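Long-range contacts in YcaO (PDB 6CIB), which binds ADP and magnesium as a YcaO-family enzyme and probably uses ATP to thioamidate the peptide backbone of its substrate: residues 48-53 with 70-75; 62-67 with 249-254; 179-184 with 290-295. All coordinates share one frame; numbering follows the deposited sequence.

Contact 1 (48-53 with 70-75); sequences EIRRRR and QARVSA. With ADP (adenosine-5'-diphosphate), chain G.
Glu48 and Arg50 both set CG beside the backbone N and bend again at chi2, -72° in each, so their polar ends fold back toward one another. They lie on strand 45-54, the middle strand of a three-stranded antiparallel sheet. Helix 68-85 packs against it, and the axes of segments 48-53 and 70-75 come within 8.0 Å of each other. A salt-bridge network of Glu48, Arg50 and Arg72 joins strand and helix. Arg50 grips a single carboxylate oxygen end-on: NH1 and NH2 each donate to Glu48 OE1 at 2.9 Å, with the oxygen in the guanidinium plane. NH1 also bonds to Ile49 O. Glu48 OE2 takes a weak bond from Arg72 NE, at 3.4 Å. It is also hydrogen-bonded to Ser39 OG and salt-bridged to Arg68. Arg50 NE forms a salt bridge with Glu29. The methyl of Ala75 sits over the centre of one face of the Arg50 guanidinium, while Arg72 CG lies at its edge. Ala75 CB also meets Glu48 CB at 3.6 Å. Ala71 and Ala75 point to the strand and let it come close, while Arg72 reaches round beside them. Gln70 NE2 donates to N7 of ADP, and Ser74 OG to its O2A. Water 1 joins strand to helix, accepting from Arg50 NH2 at 2.8 Å and donating to Arg72 O at 2.7 Å.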
loop_
_atom_site.group_PDB
_atom_site.type_symbol
_atom_site.label_atom_id
_atom_site.label_comp_id
_atom_site.label_asym_id
_atom_site.label_seq_id
_atom_site.Cartn_x
_atom_site.Cartn_y
_atom_site.Cartn_z
ATOM N N GLU A 48 2.484 -11.496 -11.264
ATOM C CA GLU A 48 1.805 -12.743 -10.933
ATOM C C GLU A 48 0.337 -12.485 -10.626
ATOM O O GLU A 48 0.001 -11.530 -9.916
ATOM C CB GLU A 48 2.486 -13.402 -9.736
ATOM C CG GLU A 48 3.855 -13.992 -10.048
ATOM C CD GLU A 48 3.773 -15.261 -10.887
ATOM O OE1 GLU A 48 2.914 -16.119 -10.606
ATOM O OE2 GLU A 48 4.577 -15.404 -11.821
ATOM N N ILE A 49 -0.544 -13.316 -11.175
ATOM C CA ILE A 49 -1.987 -13.139 -10.931
ATOM C C ILE A 49 -2.529 -14.388 -10.262
ATOM O O ILE A 49 -2.183 -15.509 -10.653
ATOM C CB ILE A 49 -2.780 -12.775 -12.217
ATOM C CG1 ILE A 49 -2.341 -11.411 -12.758
ATOM C CG2 ILE A 49 -4.290 -12.714 -11.965
ATOM C CD1 ILE A 49 -1.391 -11.520 -13.925
ATOM N N ARG A 50 -3.367 -14.177 -9.248
ATOM C CA ARG A 50 -4.020 -15.261 -8.529
ATOM C C ARG A 50 -5.540 -15.125 -8.592
ATOM O O ARG A 50 -6.082 -14.032 -8.393
ATOM C CB ARG A 50 -3.538 -15.300 -7.073
ATOM C CG ARG A 50 -2.020 -15.479 -6.905
ATOM C CD ARG A 50 -1.571 -16.896 -7.272
ATOM N NE ARG A 50 -0.115 -17.074 -7.211
ATOM C CZ ARG A 50 0.734 -16.814 -8.208
ATOM N NH1 ARG A 50 0.285 -16.361 -9.376
ATOM N NH2 ARG A 50 2.046 -17.003 -8.034
ATOM N N ARG A 51 -6.208 -16.234 -8.900
ATOM C CA ARG A 51 -7.649 -16.351 -8.730
ATOM C C ARG A 51 -7.884 -17.078 -7.404
ATOM O O ARG A 51 -7.388 -18.193 -7.198
ATOM C CB ARG A 51 -8.280 -17.097 -9.913
ATOM C CG ARG A 51 -9.807 -17.125 -9.906
ATOM C CD ARG A 51 -10.384 -17.565 -11.250
ATOM N NE ARG A 51 -10.055 -18.949 -11.597
ATOM C CZ ARG A 51 -10.780 -20.019 -11.266
ATOM N NH1 ARG A 51 -11.904 -19.896 -10.572
ATOM N NH2 ARG A 51 -10.381 -21.233 -11.634
ATOM N N ARG A 52 -8.616 -16.415 -6.513
ATOM C CA ARG A 52 -8.854 -16.879 -5.142
ATOM C C ARG A 52 -10.360 -17.035 -4.857
ATOM O O ARG A 52 -11.149 -16.170 -5.232
ATOM C CB ARG A 52 -8.245 -15.875 -4.152
ATOM C CG ARG A 52 -8.121 -16.388 -2.730
ATOM C CD ARG A 52 -7.765 -15.299 -1.728
ATOM N NE ARG A 52 -8.362 -15.639 -0.435
ATOM C CZ ARG A 52 -9.298 -14.933 0.184
ATOM N NH1 ARG A 52 -9.749 -13.795 -0.324
ATOM N NH2 ARG A 52 -9.775 -15.363 1.337
ATOM N N ARG A 53 -10.735 -18.130 -4.187
ATOM C CA ARG A 53 -12.125 -18.395 -3.789
ATOM C C ARG A 53 -12.284 -18.320 -2.285
ATOM O O ARG A 53 -11.458 -18.871 -1.558
ATOM C CB ARG A 53 -12.549 -19.809 -4.198
ATOM C CG ARG A 53 -12.907 -19.992 -5.650
ATOM C CD ARG A 53 -13.906 -21.138 -5.783
ATOM N NE ARG A 53 -13.743 -21.893 -7.026
ATOM C CZ ARG A 53 -14.043 -21.445 -8.248
ATOM N NH1 ARG A 53 -14.526 -20.218 -8.432
ATOM N NH2 ARG A 53 -13.848 -22.232 -9.301
ATOM N N GLN A 70 10.342 -13.043 -6.212
ATOM C CA GLN A 70 9.670 -11.994 -5.410
ATOM C C GLN A 70 8.219 -11.763 -5.848
ATOM O O GLN A 70 7.349 -11.567 -5.007
ATOM C CB GLN A 70 10.460 -10.668 -5.391
ATOM C CG GLN A 70 9.781 -9.489 -4.663
ATOM C CD GLN A 70 9.390 -9.769 -3.206
ATOM O OE1 GLN A 70 9.914 -10.681 -2.561
ATOM N NE2 GLN A 70 8.461 -8.961 -2.679
ATOM N N ALA A 71 7.971 -11.807 -7.157
ATOM C CA ALA A 71 6.612 -11.685 -7.680
ATOM C C ALA A 71 5.703 -12.797 -7.161
ATOM O O ALA A 71 4.531 -12.551 -6.852
ATOM C CB ALA A 71 6.624 -11.662 -9.200
ATOM N N ARG A 72 6.253 -14.009 -7.055
ATOM C CA ARG A 72 5.507 -15.174 -6.581
ATOM C C ARG A 72 5.266 -15.137 -5.065
ATOM O O ARG A 72 4.216 -15.566 -4.595
ATOM C CB ARG A 72 6.165 -16.486 -7.052
ATOM C CG ARG A 72 5.899 -16.721 -8.530
ATOM C CD ARG A 72 6.504 -17.982 -9.115
ATOM N NE ARG A 72 6.103 -18.093 -10.514
ATOM C CZ ARG A 72 6.730 -18.808 -11.448
ATOM N NH1 ARG A 72 7.824 -19.503 -11.167
ATOM N NH2 ARG A 72 6.254 -18.815 -12.686
ATOM N N VAL A 73 6.233 -14.608 -4.319
ATOM C CA VAL A 73 6.068 -14.327 -2.886
ATOM C C VAL A 73 5.004 -13.243 -2.683
ATOM O O VAL A 73 4.078 -13.416 -1.887
ATOM C CB VAL A 73 7.402 -13.902 -2.224
ATOM C CG1 VAL A 73 7.173 -13.433 -0.787
ATOM C CG2 VAL A 73 8.406 -15.049 -2.247
ATOM N N SER A 74 5.147 -12.142 -3.419
ATOM C CA SER A 74 4.215 -11.007 -3.368
ATOM C C SER A 74 2.768 -11.451 -3.642
ATOM O O SER A 74 1.856 -11.087 -2.896
ATOM C CB SER A 74 4.670 -9.941 -4.377
ATOM O OG SER A 74 3.678 -8.976 -4.618
ATOM N N ALA A 75 2.569 -12.244 -4.701
ATOM C CA ALA A 75 1.231 -12.745 -5.044
ATOM C C ALA A 75 0.656 -13.642 -3.945
ATOM O O ALA A 75 -0.508 -13.481 -3.574
ATOM C CB ALA A 75 1.229 -13.462 -6.389
HETATM P PB ADP G . 2.205 -3.959 -1.649
HETATM O O1B ADP G . 2.236 -4.204 -0.155
HETATM O O2B ADP G . 2.471 -2.523 -2.055
HETATM O O3B ADP G . 1.045 -4.594 -2.380
HETATM P PA ADP G . 3.844 -6.161 -2.593
HETATM O O1A ADP G . 5.347 -6.240 -2.608
HETATM O O2A ADP G . 3.137 -6.452 -3.890
HETATM O O3A ADP G . 3.570 -4.653 -2.151
HETATM O "O5'" ADP G . 3.309 -7.123 -1.423
HETATM C "C5'" ADP G . 2.010 -7.738 -1.343
HETATM C "C4'" ADP G . 1.850 -8.403 0.036
HETATM O "O4'" ADP G . 2.874 -9.392 0.226
HETATM C "C3'" ADP G . 2.022 -7.433 1.209
HETATM O "O3'" ADP G . 1.239 -7.881 2.333
HETATM C "C2'" ADP G . 3.496 -7.547 1.552
HETATM O "O2'" ADP G . 3.782 -7.145 2.889
HETATM C "C1'" ADP G . 3.759 -9.029 1.302
HETATM N N9 ADP G . 5.150 -9.320 0.889
HETATM C C8 ADP G . 5.739 -8.879 -0.238
HETATM N N7 ADP G . 7.016 -9.319 -0.318
HETATM C C5 ADP G . 7.253 -10.076 0.758
HETATM C C6 ADP G . 8.408 -10.847 1.273
HETATM N N6 ADP G . 9.570 -10.885 0.578
HETATM N N1 ADP G . 8.252 -11.497 2.452
HETATM C C2 ADP G . 7.092 -11.464 3.152
HETATM N N3 ADP G . 5.999 -10.785 2.735
HETATM C C4 ADP G . 6.020 -10.083 1.561
HETATM O O HOH W 1 3.090 -17.857 -5.594
#

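Contact 2 (62-67 with 249-254). With ADP (adenosine-5'-diphosphate), chain G.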
loop_
_atom_site.group_PDB
_atom_site.type_symbol
_atom_site.label_atom_id
_atom_site.label_comp_id
_atom_site.label_asym_id
_atom_site.label_seq_id
_atom_site.Cartn_x
_atom_site.Cartn_y
_atom_site.Cartn_z
ATOM N N ALA A 62 -3.013 -9.734 -7.360
ATOM C CA ALA A 62 -1.769 -9.648 -8.104
ATOM C C ALA A 62 -0.571 -9.455 -7.189
ATOM O O ALA A 62 -0.686 -8.897 -6.088
ATOM C CB ALA A 62 -1.841 -8.544 -9.151
ATOM N N GLY A 63 0.568 -9.957 -7.656
ATOM C CA GLY A 63 1.867 -9.699 -7.057
ATOM C C GLY A 63 2.838 -9.314 -8.146
ATOM O O GLY A 63 2.554 -9.478 -9.340
ATOM N N LYS A 64 3.984 -8.790 -7.733
ATOM C CA LYS A 64 5.008 -8.332 -8.653
ATOM C C LYS A 64 6.309 -8.188 -7.904
ATOM O O LYS A 64 6.326 -8.254 -6.670
ATOM C CB LYS A 64 4.605 -7.009 -9.346
ATOM C CG LYS A 64 4.740 -5.721 -8.530
ATOM C CD LYS A 64 3.716 -5.624 -7.417
ATOM C CE LYS A 64 3.602 -4.208 -6.877
ATOM N NZ LYS A 64 3.008 -4.247 -5.510
ATOM N N GLY A 65 7.392 -7.981 -8.654
ATOM C CA GLY A 65 8.732 -7.843 -8.077
ATOM C C GLY A 65 9.766 -7.659 -9.169
ATOM O O GLY A 65 9.444 -7.724 -10.361
ATOM N N THR A 66 11.019 -7.436 -8.776
ATOM C CA THR A 66 12.101 -7.361 -9.755
ATOM C C THR A 66 12.509 -8.747 -10.255
ATOM O O THR A 66 13.121 -8.862 -11.324
ATOM C CB THR A 66 13.338 -6.635 -9.204
ATOM O OG1 THR A 66 13.799 -7.319 -8.035
ATOM C CG2 THR A 66 12.996 -5.189 -8.845
ATOM N N THR A 67 12.179 -9.782 -9.477
ATOM C CA THR A 67 12.483 -11.171 -9.810
ATOM C C THR A 67 11.196 -11.992 -9.780
ATOM O O THR A 67 10.222 -11.612 -9.118
ATOM C CB THR A 67 13.467 -11.815 -8.805
ATOM O OG1 THR A 67 12.897 -11.755 -7.494
ATOM C CG2 THR A 67 14.846 -11.117 -8.810
ATOM N N LEU A 249 7.121 2.155 -9.973
ATOM C CA LEU A 249 7.324 1.519 -11.283
ATOM C C LEU A 249 6.776 0.091 -11.337
ATOM O O LEU A 249 6.151 -0.297 -12.329
ATOM C CB LEU A 249 8.808 1.551 -11.683
ATOM C CG LEU A 249 9.381 2.927 -12.049
ATOM C CD1 LEU A 249 10.902 2.895 -12.111
ATOM C CD2 LEU A 249 8.817 3.457 -13.358
ATOM N N LEU A 250 6.994 -0.670 -10.263
ATOM C CA LEU A 250 6.434 -2.022 -10.135
ATOM C C LEU A 250 4.896 -2.034 -10.118
ATOM O O LEU A 250 4.280 -2.937 -10.675
ATOM C CB LEU A 250 6.994 -2.736 -8.895
ATOM C CG LEU A 250 8.486 -3.103 -8.889
ATOM C CD1 LEU A 250 8.868 -3.697 -7.546
ATOM C CD2 LEU A 250 8.877 -4.068 -9.996
ATOM N N GLU A 251 4.300 -1.023 -9.484
ATOM C CA GLU A 251 2.850 -0.866 -9.472
ATOM C C GLU A 251 2.290 -0.555 -10.857
ATOM O O GLU A 251 1.248 -1.082 -11.223
ATOM C CB GLU A 251 2.403 0.166 -8.433
ATOM C CG GLU A 251 1.759 -0.465 -7.201
ATOM C CD GLU A 251 1.277 0.550 -6.178
ATOM O OE1 GLU A 251 0.767 1.626 -6.569
ATOM O OE2 GLU A 251 1.415 0.273 -4.963
ATOM N N VAL A 252 3.008 0.266 -11.629
ATOM C CA VAL A 252 2.673 0.511 -13.042
ATOM C C VAL A 252 2.660 -0.804 -13.838
ATOM O O VAL A 252 1.676 -1.109 -14.509
ATOM C CB VAL A 252 3.615 1.555 -13.673
ATOM C CG1 VAL A 252 3.483 1.582 -15.189
ATOM C CG2 VAL A 252 3.330 2.935 -13.099
ATOM N N ALA A 253 3.731 -1.592 -13.731
ATOM C CA ALA A 253 3.795 -2.889 -14.427
ATOM C C ALA A 253 2.618 -3.788 -14.037
ATOM O O ALA A 253 1.988 -4.379 -14.904
ATOM C CB ALA A 253 5.122 -3.585 -14.154
ATOM N N GLN A 254 2.329 -3.868 -12.736
ATOM C CA GLN A 254 1.170 -4.585 -12.221
ATOM C C GLN A 254 -0.142 -4.076 -12.838
ATOM O O GLN A 254 -0.982 -4.881 -13.278
ATOM C CB GLN A 254 1.116 -4.475 -10.701
ATOM C CG GLN A 254 -0.001 -5.274 -10.041
ATOM C CD GLN A 254 0.158 -5.323 -8.534
ATOM O OE1 GLN A 254 0.495 -6.364 -7.968
ATOM N NE2 GLN A 254 -0.041 -4.194 -7.884
HETATM P PB ADP G . 2.205 -3.959 -1.649
HETATM O O1B ADP G . 2.236 -4.204 -0.155
HETATM O O2B ADP G . 2.471 -2.523 -2.055
HETATM O O3B ADP G . 1.045 -4.594 -2.380
HETATM P PA ADP G . 3.844 -6.161 -2.593
HETATM O O1A ADP G . 5.347 -6.240 -2.608
HETATM O O2A ADP G . 3.137 -6.452 -3.890
HETATM O O3A ADP G . 3.570 -4.653 -2.151
HETATM O "O5'" ADP G . 3.309 -7.123 -1.423
HETATM C "C5'" ADP G . 2.010 -7.738 -1.343
HETATM C "C4'" ADP G . 1.850 -8.403 0.036
HETATM O "O4'" ADP G . 2.874 -9.392 0.226
HETATM C "C3'" ADP G . 2.022 -7.433 1.209
HETATM O "O3'" ADP G . 1.239 -7.881 2.333
HETATM C "C2'" ADP G . 3.496 -7.547 1.552
HETATM O "O2'" ADP G . 3.782 -7.145 2.889
HETATM C "C1'" ADP G . 3.759 -9.029 1.302
HETATM N N9 ADP G . 5.150 -9.320 0.889
HETATM C C8 ADP G . 5.739 -8.879 -0.238
HETATM N N7 ADP G . 7.016 -9.319 -0.318
HETATM C C5 ADP G . 7.253 -10.076 0.758
HETATM C C6 ADP G . 8.408 -10.847 1.273
HETATM N N6 ADP G . 9.570 -10.885 0.578
HETATM N N1 ADP G . 8.252 -11.497 2.452
HETATM C C2 ADP G . 7.092 -11.464 3.152
HETATM N N3 ADP G . 5.999 -10.785 2.735
HETATM C C4 ADP G . 6.020 -10.083 1.561
#
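Aliphatic packing makes up most of this contact. Lys64 carries it from the strand side. Its CG takes the crowded position between the backbone N and the carbonyl carbon (chi1 77°), and the chain bends again at chi2. This lays the methylenes across segment 249-254 of helix 241-260. Lys64 CG rests 3.8 Å from Leu250 CB and crosses that side chain obliquely. Farther along, Lys64 CE comes within 4.2 Å of Glu251 CG. Gln254 starts with CG anti to the backbone N (chi1 -176°) and reaches out extended. It crosses the lysine chain at about a right angle, and its end lies against Lys64 CD. Gln254 CG also meets Ala62 CB at 3.9 Å. At the other end, Leu250 CD2 packs on the backbone of Gly65, 3.7 Å from Gly65 O.

The contact joins the last strand of the three-stranded antiparallel sheet, 57-64, to helix 241-260, at the ADP pocket of the YcaO fold. The strand and helix segments run at 135° to each other, their axes 8.6 Å apart.

The polar part belongs to the nucleotide. Lys64 NZ donates a hydrogen bond to O2A of ADP, an alpha-phosphate oxygen, at 2.7 Å. The backbone N of Lys64 is hydrogen-bonded to Ser74 OG. The carboxylate of Glu251 is held by Phe235 N. Its negative charge may still favour the charged form of Lys64, with Glu251 OE2 lying 4.8 Å from Lys64 NZ.

Contact 3 (179-184 with 290-295)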
loop_
_atom_site.group_PDB
_atom_site.type_symbol
_atom_site.label_atom_id
_atom_site.label_comp_id
_atom_site.label_asym_id
_atom_site.label_seq_id
_atom_site.Cartn_x
_atom_site.Cartn_y
_atom_site.Cartn_z
ATOM N N ILE A 179 -2.716 19.424 -6.284
ATOM C CA ILE A 179 -1.307 19.803 -6.302
ATOM C C ILE A 179 -0.664 19.238 -7.567
ATOM O O ILE A 179 -0.980 18.119 -7.981
ATOM C CB ILE A 179 -0.560 19.283 -5.040
ATOM C CG1 ILE A 179 -1.195 19.864 -3.763
ATOM C CG2 ILE A 179 0.935 19.604 -5.109
ATOM C CD1 ILE A 179 -0.650 19.320 -2.456
ATOM N N HIS A 180 0.211 20.040 -8.178
ATOM C CA HIS A 180 1.065 19.633 -9.287
ATOM C C HIS A 180 2.443 19.248 -8.718
ATOM O O HIS A 180 3.307 20.122 -8.576
ATOM C CB HIS A 180 1.215 20.793 -10.285
ATOM C CG HIS A 180 -0.038 21.128 -11.036
ATOM N ND1 HIS A 180 -0.088 21.164 -12.411
ATOM C CD2 HIS A 180 -1.283 21.450 -10.607
ATOM C CE1 HIS A 180 -1.307 21.491 -12.800
ATOM N NE2 HIS A 180 -2.055 21.661 -11.724
ATOM N N PRO A 181 2.659 17.950 -8.370
ATOM C CA PRO A 181 3.949 17.602 -7.764
ATOM C C PRO A 181 5.108 17.735 -8.759
ATOM O O PRO A 181 4.879 17.603 -9.971
ATOM C CB PRO A 181 3.757 16.136 -7.334
ATOM C CG PRO A 181 2.685 15.613 -8.216
ATOM C CD PRO A 181 1.775 16.770 -8.479
ATOM N N PRO A 182 6.340 18.015 -8.261
ATOM C CA PRO A 182 7.497 18.099 -9.158
ATOM C C PRO A 182 7.855 16.755 -9.784
ATOM O O PRO A 182 7.621 15.700 -9.171
ATOM C CB PRO A 182 8.627 18.558 -8.227
ATOM C CG PRO A 182 8.207 18.106 -6.873
ATOM C CD PRO A 182 6.726 18.261 -6.856
ATOM N N GLU A 183 8.407 16.810 -10.995
ATOM C CA GLU A 183 9.042 15.658 -11.642
ATOM C C GLU A 183 10.255 15.202 -10.829
ATOM O O GLU A 183 11.028 16.034 -10.331
ATOM C CB GLU A 183 9.456 16.014 -13.078
ATOM C CG GLU A 183 10.173 14.898 -13.843
ATOM C CD GLU A 183 10.140 15.061 -15.355
ATOM O OE1 GLU A 183 10.110 16.210 -15.855
ATOM O OE2 GLU A 183 10.151 14.023 -16.055
ATOM N N LEU A 184 10.403 13.885 -10.679
ATOM C CA LEU A 184 11.577 13.315 -10.019
ATOM C C LEU A 184 12.525 12.676 -11.036
ATOM O O LEU A 184 12.136 11.759 -11.765
ATOM C CB LEU A 184 11.183 12.324 -8.914
ATOM C CG LEU A 184 12.346 11.621 -8.195
ATOM C CD1 LEU A 184 13.070 12.526 -7.193
ATOM C CD2 LEU A 184 11.838 10.368 -7.514
ATOM N N ARG A 290 -4.507 17.060 -15.317
ATOM C CA ARG A 290 -3.470 18.066 -15.600
ATOM C C ARG A 290 -2.421 18.221 -14.500
ATOM O O ARG A 290 -1.253 18.474 -14.792
ATOM C CB ARG A 290 -4.118 19.429 -15.881
ATOM C CG ARG A 290 -4.623 19.614 -17.308
ATOM C CD ARG A 290 -5.387 20.923 -17.497
ATOM N NE ARG A 290 -4.493 22.084 -17.487
ATOM C CZ ARG A 290 -4.328 22.919 -16.459
ATOM N NH1 ARG A 290 -5.004 22.755 -15.324
ATOM N NH2 ARG A 290 -3.475 23.932 -16.565
ATOM N N HIS A 291 -2.848 18.076 -13.246
ATOM C CA HIS A 291 -1.948 18.139 -12.087
ATOM C C HIS A 291 -0.833 17.079 -12.125
ATOM O O HIS A 291 0.295 17.346 -11.704
ATOM C CB HIS A 291 -2.723 18.139 -10.757
ATOM C CG HIS A 291 -3.662 16.984 -10.577
ATOM N ND1 HIS A 291 -4.662 16.677 -11.477
ATOM C CD2 HIS A 291 -3.782 16.089 -9.568
ATOM C CE1 HIS A 291 -5.338 15.629 -11.042
ATOM N NE2 HIS A 291 -4.827 15.257 -9.882
ATOM N N TRP A 292 -1.153 15.901 -12.659
ATOM C CA TRP A 292 -0.160 14.840 -12.868
ATOM C C TRP A 292 0.731 15.047 -14.081
ATOM O O TRP A 292 1.908 14.677 -14.047
ATOM C CB TRP A 292 -0.838 13.469 -12.948
ATOM C CG TRP A 292 -1.349 13.010 -11.617
ATOM C CD1 TRP A 292 -2.653 12.841 -11.250
ATOM C CD2 TRP A 292 -0.561 12.696 -10.459
ATOM N NE1 TRP A 292 -2.730 12.427 -9.941
ATOM C CE2 TRP A 292 -1.461 12.330 -9.429
ATOM C CE3 TRP A 292 0.821 12.679 -10.192
ATOM C CZ2 TRP A 292 -1.025 11.943 -8.146
ATOM C CZ3 TRP A 292 1.255 12.303 -8.907
ATOM C CH2 TRP A 292 0.331 11.939 -7.906
ATOM N N PHE A 293 0.170 15.630 -15.140
ATOM C CA PHE A 293 0.867 15.761 -16.427
ATOM C C PHE A 293 1.550 17.109 -16.653
ATOM O O PHE A 293 2.286 17.277 -17.625
ATOM C CB PHE A 293 -0.062 15.397 -17.596
ATOM C CG PHE A 293 -0.470 13.949 -17.607
ATOM C CD1 PHE A 293 0.429 12.957 -18.008
ATOM C CD2 PHE A 293 -1.752 13.570 -17.201
ATOM C CE1 PHE A 293 0.056 11.614 -18.003
ATOM C CE2 PHE A 293 -2.128 12.231 -17.194
ATOM C CZ PHE A 293 -1.221 11.254 -17.590
ATOM N N GLU A 294 1.331 18.052 -15.738
ATOM C CA GLU A 294 2.013 19.350 -15.778
ATOM C C GLU A 294 2.753 19.615 -14.457
ATOM O O GLU A 294 2.274 20.390 -13.623
ATOM C CB GLU A 294 1.022 20.471 -16.125
ATOM C CG GLU A 294 0.424 20.363 -17.526
ATOM C CD GLU A 294 -0.852 21.168 -17.710
ATOM O OE1 GLU A 294 -1.157 22.048 -16.867
ATOM O OE2 GLU A 294 -1.559 20.922 -18.716
ATOM N N PRO A 295 3.922 18.960 -14.259
ATOM C CA PRO A 295 4.646 19.078 -12.984
ATOM C C PRO A 295 5.122 20.500 -12.663
ATOM O O PRO A 295 5.482 21.243 -13.571
ATOM C CB PRO A 295 5.842 18.136 -13.172
ATOM C CG PRO A 295 6.031 18.048 -14.651
ATOM C CD PRO A 295 4.640 18.075 -15.203
HETATM O O HOH W 2 2.897 16.531 -11.701
#
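One direct hydrogen bond crosses this contact, from His180 ND1 to Glu294 O. It joins the loop that follows helix 154-177 to the residue just past the short helix 290-293, shortly ahead of the two parallel strands 183-185 and 298-300. The bond from His180 ND1 to Glu294 O is 2.8 Å long and nearly straight, at 161°. It reaches a lone pair of the carbonyl oxygen and lies in the imidazole plane, so it fixes the rotation of the ring. It also implies that ND1 carries a proton.

A CH-pi contact holds the same ring from one side. His291 CA stands 3.4 Å from the centroid of the His180 ring, only 6° off the ring normal. The helix backbone therefore sits squarely on the imidazole face. In return, His180 CA makes a CA-H...O contact with His291 O. The His291 ring turns elsewhere, with CG in the crowded position between backbone N and carbonyl carbon (chi1 55°). Its edge faces Ile179 O, and its NE2 bonds to Glu175.

Apolar packing pairs a proline with the tryptophan. Pro181 CG meets Trp292 CZ3 at 3.7 Å, the two side chains crossing at about a right angle. The indole NE1 is bonded to Glu175, which thus holds both aromatic residues. Pro295 CB lies against the backbone of 181-183, 3.4 Å from Pro181 O.

Water 2 sits between the two backbones, 2.8 Å from Pro181 O and 2.7 Å from His291 O.

In the fold
Contacts 1 and 2 are buried and share one sheet. Strands 45-54 and 57-64 are neighbours in it, and Glu48 N probably bonds to Gly63 O between them. Both contacts touch ADP, contact 1 through helix 68-85 and contact 2 through the lysine of strand 57-64. Their chemistry differs. Contact 1 holds a network of charges behind the nucleotide-binding helix, whereas contact 2 is mainly aliphatic, with its charged end on a phosphate. Contact 3 is only partly buried and lies away from the annotated sites, its centre about 32 Å from that of contact 1. It joins a loop to a short helix end, with prolines, a tryptophan and a histidine ring across the join.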